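Local coordinates for protein DNA-binding response regulator (Paenisporosarcina sp. TG-14, PDB 6JQS) that probably binds DNA through a LuxR-family helix-turn-helix and, as a GerE-type transcription factor of a spore-forming bacterium, regulates transcription, at residues A[18-23]-A[45-50]; A[9-14]-A[67-72]. One frame throughout, in Å; residues are numbered along the deposited sequence.

Contact 1. Residues A[18-23]-A[45-50]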
loop_
_atom_site.group_PDB
_atom_site.type_symbol
_atom_site.label_atom_id
_atom_site.label_comp_id
_atom_site.label_asym_id
_atom_site.label_seq_id
_atom_site.Cartn_x
_atom_site.Cartn_y
_atom_site.Cartn_z
ATOM N N GLU A 18 1.932 3.911 4.285
ATOM C CA GLU A 18 2.843 3.033 5.060
ATOM C C GLU A 18 2.665 1.585 4.619
ATOM O O GLU A 18 3.647 0.844 4.653
ATOM C CB GLU A 18 2.577 2.983 6.564
ATOM C CG GLU A 18 2.863 4.253 7.341
ATOM C CD GLU A 18 2.319 4.098 8.762
ATOM O OE1 GLU A 18 1.270 4.705 9.073
ATOM O OE2 GLU A 18 2.926 3.325 9.538
ATOM N N ILE A 19 1.437 1.136 4.371
ATOM C CA ILE A 19 1.242 -0.251 3.874
ATOM C C ILE A 19 2.003 -0.481 2.549
ATOM O O ILE A 19 2.651 -1.560 2.394
ATOM C CB ILE A 19 -0.248 -0.595 3.750
ATOM C CG1 ILE A 19 -0.900 -0.712 5.128
ATOM C CG2 ILE A 19 -0.396 -1.860 2.905
ATOM C CD1 ILE A 19 -2.442 -0.640 5.091
ATOM N N PHE A 20 1.844 0.398 1.572
ATOM C CA PHE A 20 2.474 0.242 0.243
ATOM C C PHE A 20 4.002 0.414 0.373
ATOM O O PHE A 20 4.700 -0.263 -0.401
ATOM C CB PHE A 20 1.862 1.180 -0.790
ATOM C CG PHE A 20 0.563 0.672 -1.355
ATOM C CD1 PHE A 20 0.576 -0.190 -2.426
ATOM C CD2 PHE A 20 -0.643 0.887 -0.710
ATOM C CE1 PHE A 20 -0.584 -0.795 -2.886
ATOM C CE2 PHE A 20 -1.817 0.307 -1.200
ATOM C CZ PHE A 20 -1.774 -0.531 -2.278
ATOM N N GLN A 21 4.509 1.304 1.233
ATOM C CA GLN A 21 5.996 1.397 1.448
ATOM C C GLN A 21 6.535 0.056 1.957
ATOM O O GLN A 21 7.624 -0.336 1.564
ATOM C CB GLN A 21 6.361 2.548 2.395
ATOM C CG GLN A 21 7.857 2.850 2.375
ATOM C CD GLN A 21 8.352 3.259 0.997
ATOM O OE1 GLN A 21 8.133 4.368 0.533
ATOM N NE2 GLN A 21 8.895 2.312 0.263
ATOM N N LEU A 22 5.785 -0.688 2.771
ATOM C CA LEU A 22 6.218 -2.026 3.218
ATOM C C LEU A 22 6.080 -3.079 2.131
ATOM O O LEU A 22 6.932 -3.994 2.139
ATOM C CB LEU A 22 5.487 -2.440 4.516
ATOM C CG LEU A 22 5.685 -1.491 5.704
ATOM C CD1 LEU A 22 5.045 -2.058 6.970
ATOM C CD2 LEU A 22 7.156 -1.210 5.977
ATOM N N LEU A 23 5.045 -3.054 1.270
ATOM C CA LEU A 23 5.012 -3.954 0.103
ATOM C C LEU A 23 6.259 -3.693 -0.758
ATOM O O LEU A 23 6.895 -4.601 -1.204
ATOM C CB LEU A 23 3.735 -3.705 -0.697
ATOM C CG LEU A 23 2.454 -4.201 -0.029
ATOM C CD1 LEU A 23 1.247 -3.672 -0.794
ATOM C CD2 LEU A 23 2.442 -5.712 0.042
ATOM N N ASN A 45 -7.866 -5.075 2.813
ATOM C CA ASN A 45 -8.972 -4.169 2.403
ATOM C C ASN A 45 -8.395 -2.789 2.062
ATOM O O ASN A 45 -8.904 -2.155 1.131
ATOM C CB ASN A 45 -10.108 -4.121 3.420
ATOM C CG ASN A 45 -10.914 -5.411 3.392
ATOM O OD1 ASN A 45 -11.182 -5.941 2.325
ATOM N ND2 ASN A 45 -11.279 -5.912 4.543
ATOM N N HIS A 46 -7.335 -2.366 2.721
ATOM C CA HIS A 46 -6.703 -1.057 2.393
ATOM C C HIS A 46 -6.073 -1.104 0.992
ATOM O O HIS A 46 -6.164 -0.124 0.234
ATOM C CB HIS A 46 -5.665 -0.714 3.449
ATOM C CG HIS A 46 -6.196 0.038 4.612
ATOM N ND1 HIS A 46 -6.107 -0.462 5.911
ATOM C CD2 HIS A 46 -6.826 1.227 4.693
ATOM C CE1 HIS A 46 -6.656 0.403 6.730
ATOM N NE2 HIS A 46 -7.139 1.412 6.008
ATOM N N ILE A 47 -5.360 -2.183 0.724
ATOM C CA ILE A 47 -4.713 -2.476 -0.565
ATOM C C ILE A 47 -5.819 -2.506 -1.620
ATOM O O ILE A 47 -5.654 -1.842 -2.687
ATOM C CB ILE A 47 -3.904 -3.782 -0.467
ATOM C CG1 ILE A 47 -2.667 -3.616 0.419
ATOM C CG2 ILE A 47 -3.563 -4.283 -1.855
ATOM C CD1 ILE A 47 -2.010 -4.919 0.824
ATOM N N SER A 48 -6.919 -3.232 -1.380
ATOM C CA SER A 48 -8.012 -3.314 -2.391
ATOM C C SER A 48 -8.567 -1.939 -2.680
ATOM O O SER A 48 -8.817 -1.620 -3.887
ATOM C CB SER A 48 -9.118 -4.231 -2.031
ATOM O OG SER A 48 -8.590 -5.519 -1.830
ATOM N N ASN A 49 -8.770 -1.159 -1.619
ATOM C CA ASN A 49 -9.325 0.201 -1.749
ATOM C C ASN A 49 -8.387 1.060 -2.596
ATOM O O ASN A 49 -8.886 1.856 -3.403
ATOM C CB ASN A 49 -9.556 0.771 -0.350
ATOM C CG ASN A 49 -10.557 1.895 -0.331
ATOM O OD1 ASN A 49 -11.530 1.849 -1.064
ATOM N ND2 ASN A 49 -10.323 2.874 0.524
ATOM N N THR A 50 -7.066 0.983 -2.379
ATOM C CA THR A 50 -6.083 1.859 -3.109
ATOM C C THR A 50 -6.079 1.443 -4.582
ATOM O O THR A 50 -6.068 2.281 -5.489
ATOM C CB THR A 50 -4.688 1.758 -2.480
ATOM O OG1 THR A 50 -4.873 2.050 -1.105
ATOM C CG2 THR A 50 -3.681 2.731 -3.061
#

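Contact 2. Residues A[9-14]-A[67-72]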
loop_
_atom_site.group_PDB
_atom_site.type_symbol
_atom_site.label_atom_id
_atom_site.label_comp_id
_atom_site.label_asym_id
_atom_site.label_seq_id
_atom_site.Cartn_x
_atom_site.Cartn_y
_atom_site.Cartn_z
ATOM N N ARG A 9 -2.272 18.149 0.529
ATOM C CA ARG A 9 -3.075 16.921 0.835
ATOM C C ARG A 9 -2.719 15.813 -0.171
ATOM O O ARG A 9 -2.451 16.133 -1.343
ATOM C CB ARG A 9 -4.577 17.238 0.807
ATOM C CG ARG A 9 -5.448 16.210 1.515
ATOM C CD ARG A 9 -5.737 16.568 2.963
ATOM N NE ARG A 9 -7.053 17.189 3.099
ATOM C CZ ARG A 9 -7.313 18.425 3.541
ATOM N NH1 ARG A 9 -8.569 18.835 3.604
ATOM N NH2 ARG A 9 -6.346 19.240 3.932
ATOM N N SER A 10 -2.742 14.554 0.276
ATOM C CA SER A 10 -2.340 13.351 -0.500
ATOM C C SER A 10 -3.582 12.646 -1.077
ATOM O O SER A 10 -4.709 13.066 -0.753
ATOM C CB SER A 10 -1.508 12.442 0.379
ATOM O OG SER A 10 -1.129 11.258 -0.304
ATOM N N LEU A 11 -3.374 11.640 -1.929
ATOM C CA LEU A 11 -4.428 10.768 -2.530
ATOM C C LEU A 11 -4.647 9.568 -1.600
ATOM O O LEU A 11 -5.708 8.934 -1.686
ATOM C CB LEU A 11 -3.958 10.314 -3.918
ATOM C CG LEU A 11 -5.031 10.055 -4.975
ATOM C CD1 LEU A 11 -6.076 11.163 -5.003
ATOM C CD2 LEU A 11 -4.387 9.885 -6.347
ATOM N N LEU A 12 -3.657 9.286 -0.751
ATOM C CA LEU A 12 -3.675 8.205 0.270
ATOM C C LEU A 12 -3.672 8.824 1.661
ATOM O O LEU A 12 -3.042 9.895 1.845
ATOM C CB LEU A 12 -2.411 7.346 0.200
ATOM C CG LEU A 12 -1.877 6.959 -1.168
ATOM C CD1 LEU A 12 -0.380 6.687 -1.063
ATOM C CD2 LEU A 12 -2.626 5.744 -1.682
ATOM N N THR A 13 -4.205 8.079 2.624
ATOM C CA THR A 13 -3.963 8.294 4.066
ATOM C C THR A 13 -2.530 7.857 4.347
ATOM O O THR A 13 -1.990 7.091 3.491
ATOM C CB THR A 13 -4.963 7.504 4.931
ATOM O OG1 THR A 13 -4.589 6.123 4.915
ATOM C CG2 THR A 13 -6.387 7.667 4.441
ATOM N N GLY A 14 -1.962 8.373 5.446
ATOM C CA GLY A 14 -0.697 7.944 6.057
ATOM C C GLY A 14 -0.644 6.430 6.202
ATOM O O GLY A 14 0.418 5.822 5.954
ATOM N N LEU A 67 4.781 5.136 -6.972
ATOM C CA LEU A 67 6.177 5.605 -7.293
ATOM C C LEU A 67 6.107 6.728 -8.335
ATOM O O LEU A 67 6.822 7.750 -8.146
ATOM C CB LEU A 67 7.065 4.460 -7.807
ATOM C CG LEU A 67 7.435 3.395 -6.779
ATOM C CD1 LEU A 67 7.870 2.113 -7.462
ATOM C CD2 LEU A 67 8.503 3.918 -5.799
ATOM N N ARG A 68 5.289 6.611 -9.383
ATOM C CA ARG A 68 5.195 7.662 -10.441
ATOM C C ARG A 68 4.647 8.968 -9.857
ATOM O O ARG A 68 4.998 10.033 -10.362
ATOM C CB ARG A 68 4.237 7.236 -11.552
ATOM C CG ARG A 68 4.833 6.242 -12.526
ATOM C CD ARG A 68 3.762 5.543 -13.317
ATOM N NE ARG A 68 4.369 4.432 -14.010
ATOM C CZ ARG A 68 3.796 3.221 -14.185
ATOM N NH1 ARG A 68 2.600 2.940 -13.723
ATOM N NH2 ARG A 68 4.454 2.271 -14.808
ATOM N N LEU A 69 3.813 8.884 -8.827
ATOM C CA LEU A 69 3.162 10.070 -8.193
ATOM C C LEU A 69 4.044 10.683 -7.101
ATOM O O LEU A 69 3.580 11.649 -6.494
ATOM C CB LEU A 69 1.834 9.662 -7.550
ATOM C CG LEU A 69 0.657 9.411 -8.491
ATOM C CD1 LEU A 69 -0.521 8.869 -7.698
ATOM C CD2 LEU A 69 0.241 10.656 -9.236
ATOM N N GLY A 70 5.180 10.079 -6.771
ATOM C CA GLY A 70 6.101 10.551 -5.721
ATOM C C GLY A 70 5.647 10.190 -4.316
ATOM O O GLY A 70 6.255 10.693 -3.377
ATOM N N GLU A 71 4.680 9.271 -4.155
ATOM C CA GLU A 71 4.154 8.877 -2.828
ATOM C C GLU A 71 5.003 7.835 -2.111
ATOM O O GLU A 71 4.832 7.686 -0.882
ATOM C CB GLU A 71 2.731 8.322 -2.970
ATOM C CG GLU A 71 1.732 9.405 -3.236
ATOM C CD GLU A 71 1.541 10.421 -2.104
ATOM O OE1 GLU A 71 0.856 11.430 -2.351
ATOM O OE2 GLU A 71 2.100 10.234 -0.990
ATOM N N LEU A 72 5.803 7.058 -2.833
ATOM C CA LEU A 72 6.635 5.989 -2.252
ATOM C C LEU A 72 8.092 6.248 -2.689
ATOM O O LEU A 72 8.272 6.820 -3.744
ATOM C CB LEU A 72 6.168 4.622 -2.767
ATOM C CG LEU A 72 4.721 4.201 -2.458
ATOM C CD1 LEU A 72 4.420 2.870 -3.149
ATOM C CD2 LEU A 72 4.485 4.088 -0.982
#

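Contact 1. Residues A[18-23]-A[45-50]
Along residues 18-23, I19 is the first to reach 45-50, and it divides its two branches between neighbouring residues. CG1 stands anti to the carbonyl carbon (chi1 -70°) and carries CD1 to H46, 3.6 Å from H46 CB, crossing that side chain at about a right angle and lying oblique to the imidazole. The other branch, CG2, is anti to the backbone N and packs 3.8 Å from I47 CG1. F20 follows; its ring swings across so that CE2 and CZ do the touching. F20 CE2 lies 3.5 Å from T50 CB, the two groups meeting tip to tip, while F20 CZ approaches I47 CA at 3.9 Å. T50 turns its hydroxyl back along its own helix, donating from OG1 to the H46 carbonyl oxygen (2.9 Å), which also accepts from T50 N. L23, a turn beyond I19, closes the row: its CD1 meets I47 CD1 end-on at 3.8 Å. A62, I63 and L66 of helix 59-68 also pack on F20. The axes of segments 18-23 and 45-50 cross at -96°, nearly perpendicular, as expected where the first helix of a LuxR/GerE-type four-helix domain packs against the presumed recognition helix of the helix-turn-helix.

Contact 2. Residues A[9-14]-A[67-72]
The E71 carboxylate is approached out of its plane: the S10 hydroxyl donates from OG to OE1 at 2.9 Å, lying 56° above the plane of the group. The second oxygen, OE2, is in a salt bridge with R17 NE of helix 14-24, so the two oxygens serve different partners. E71 reaches this position with CG anti to the carbonyl carbon and a bend at chi2 (-65°) that turns the carboxylate toward S10. S10 OG also accepts the backbone N-H of L12, with 3.2 Å between L12 N and S10 OG in a nearly straight bond (163°); this ST turn holds the hydroxyl oxygen between an amide and a carboxylate. The methylene part of E71 slides past L12 in the opposite direction, E71 CB lying 4.0 Å from L12 CD1, and L12 continues onto L66 and the R17 side chain. Nearer the surface, L11 CD2 and L69 CD1 graze at 4.2 Å. E71 follows directly on G70, which with its positive phi and two bonds back into the last turn closes helix 59-68 in a Schellman motif; T13 is the N-cap of helix 14-24. A neutral hydroxyl thus grips one oxygen of E71 while R17, outside both segments, pairs with the other; both would tend to keep E71 ionised, tying the N-terminal segment to the turn after the last helix.

Contact 1 lies near the centre of the chain, contact 2 at its surface, their centres about 11 Å apart. The first joins two helices through branched and aromatic side chains, and the hydroxyl involved bonds within its own helix; the second joins segments largely without regular structure and depends on a hydrogen bond beside a salt bridge. Helix 14-24 is common to both, as a packing surface in contact 1 and as the source of R17 in contact 2. They also touch directly: L12 CD2 lies 3.5 Å from T50 CG2, and L72 CD1 3.9 Å from F20 CB, so L12 and L72 carry the apolar packing outward toward the S10-E71 hydrogen bond.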